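Side-chain contact in CD180 antigen (Mus musculus, PDB 3T6Q), which may cooperate with MD-1 and TLR4 to mediate the innate immune response of B-cells to bacterial lipopolysaccharide, leading to NF-kappa-B activation: residues N459-K463 / G464-K468. Residues are numbered along the deposited sequence; the frame is centred on the assembly and turned at random.
Sequences NHFPK and GNIQK
I466 lies over one face of the F461 ring. Its CG1 sits above the ring centre, 3.5 Å from the centroid and 5° off the ring normal, a CH-pi contact. CG1 and CD1 take the face; the I466 CG2 methyl sits past its rim, 3.6 Å from F461 CE1. The ethyl arm is extended and carries CD1 over the far end of the ring, 3.6 Å from F461 CZ. F461 CB already points toward the strand, and CG, anti to the carbonyl carbon (chi1 -72°), brings a ring face against the I466 side chain. At the root of the same side chain, F461 CB packs against the backbone, 3.3 Å from N465 O.

The chain between the two side chains folds back in a tight turn. F461 O accepts from G464 N at 3.0 Å, closing a type II beta turn with P462 and K463 at its corners. The donor stands above the carbonyl plane, 48° out of it. A second, weak bond runs from N465 N to P462 O at 3.3 Å. It spans K463 and G464, both with positive phi, in a type I' turn overlapping the first.

Neighbouring coils hold this unit. F461 also touches I439 and L488, while G464 and I466 bond through their backbones to the 489-492 region. N459, two residues before F461, bonds through OD1 to L437 N and through ND2 to L432 O and L456 O. N459 is one rung of the asparagine ladder of the leucine-rich repeat solenoid. Within LRR 16, the turn takes the chain from that asparagine to the short strand 465-466, which pairs in parallel with 490-491 as the solenoid stacks one coil on the next, as in Toll-like receptor ectodomains.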
# COMPACT_ATOMS: atom_id res chain seq x y z
N ASN A 459 -48.48 -13.27 -15.27
CA ASN A 459 -49.49 -14.32 -15.38
C ASN A 459 -50.36 -14.02 -16.61
O ASN A 459 -49.99 -13.15 -17.41
CB ASN A 459 -50.33 -14.42 -14.11
CG ASN A 459 -49.52 -14.97 -12.94
OD1 ASN A 459 -49.53 -16.16 -12.69
ND2 ASN A 459 -48.77 -14.09 -12.28
N HIS A 460 -51.52 -14.69 -16.75
CA HIS A 460 -52.34 -14.55 -17.98
C HIS A 460 -53.82 -14.68 -17.81
O HIS A 460 -54.33 -15.32 -16.86
CB HIS A 460 -51.89 -15.54 -19.05
CG HIS A 460 -52.27 -16.97 -18.75
ND1 HIS A 460 -53.37 -17.56 -19.28
CD2 HIS A 460 -51.66 -17.93 -17.93
CE1 HIS A 460 -53.47 -18.82 -18.83
NE2 HIS A 460 -52.42 -19.05 -18.00
N PHE A 461 -54.54 -14.09 -18.77
CA PHE A 461 -55.97 -14.24 -18.85
C PHE A 461 -56.28 -14.83 -20.22
O PHE A 461 -55.56 -14.55 -21.18
CB PHE A 461 -56.67 -12.88 -18.71
CG PHE A 461 -56.64 -12.30 -17.32
CD1 PHE A 461 -57.74 -12.39 -16.48
CD2 PHE A 461 -55.50 -11.64 -16.86
CE1 PHE A 461 -57.70 -11.83 -15.20
CE2 PHE A 461 -55.45 -11.09 -15.59
CZ PHE A 461 -56.55 -11.19 -14.76
N PRO A 462 -57.36 -15.63 -20.31
CA PRO A 462 -57.72 -16.19 -21.61
C PRO A 462 -57.87 -15.06 -22.65
O PRO A 462 -58.60 -14.10 -22.39
CB PRO A 462 -59.07 -16.88 -21.34
CG PRO A 462 -59.07 -17.16 -19.88
CD PRO A 462 -58.31 -16.04 -19.24
N LYS A 463 -57.13 -15.15 -23.75
CA LYS A 463 -57.20 -14.16 -24.87
C LYS A 463 -56.81 -12.72 -24.50
O LYS A 463 -57.26 -11.77 -25.15
CB LYS A 463 -58.61 -14.14 -25.47
CG LYS A 463 -59.14 -15.50 -25.90
CD LYS A 463 -58.20 -16.17 -26.88
CE LYS A 463 -58.99 -16.97 -27.88
NZ LYS A 463 -58.06 -17.87 -28.59
N GLY A 464 -55.99 -12.57 -23.45
CA GLY A 464 -55.51 -11.24 -22.99
C GLY A 464 -56.62 -10.32 -22.51
O GLY A 464 -56.46 -9.10 -22.54
N ASN A 465 -57.75 -10.89 -22.13
CA ASN A 465 -58.86 -10.08 -21.65
C ASN A 465 -59.26 -10.38 -20.19
O ASN A 465 -59.52 -11.54 -19.85
CB ASN A 465 -60.10 -10.26 -22.53
CG ASN A 465 -61.26 -9.39 -22.09
OD1 ASN A 465 -61.13 -8.16 -22.00
ND2 ASN A 465 -62.39 -10.02 -21.74
N ILE A 466 -59.39 -9.34 -19.36
CA ILE A 466 -59.95 -9.53 -18.03
C ILE A 466 -61.43 -9.32 -18.14
O ILE A 466 -61.88 -8.20 -18.40
CB ILE A 466 -59.37 -8.58 -16.98
CG1 ILE A 466 -57.82 -8.60 -17.05
CG2 ILE A 466 -59.83 -9.00 -15.59
CD1 ILE A 466 -57.17 -7.79 -15.92
N GLN A 467 -62.18 -10.39 -17.91
CA GLN A 467 -63.67 -10.36 -17.96
C GLN A 467 -64.25 -9.80 -16.70
O GLN A 467 -63.54 -9.64 -15.71
CB GLN A 467 -64.23 -11.75 -18.20
CG GLN A 467 -64.23 -12.14 -19.67
CD GLN A 467 -64.61 -13.58 -19.90
OE1 GLN A 467 -63.94 -14.50 -19.41
NE2 GLN A 467 -65.68 -13.80 -20.65
N LYS A 468 -65.54 -9.48 -16.75
CA LYS A 468 -66.27 -9.04 -15.57
C LYS A 468 -66.11 -10.07 -14.45
O LYS A 468 -65.94 -9.70 -13.30
CB LYS A 468 -67.75 -8.88 -15.93
CG LYS A 468 -68.62 -8.45 -14.75
CD LYS A 468 -70.03 -8.10 -15.21
CE LYS A 468 -70.94 -7.90 -14.01
NZ LYS A 468 -71.95 -6.84 -14.28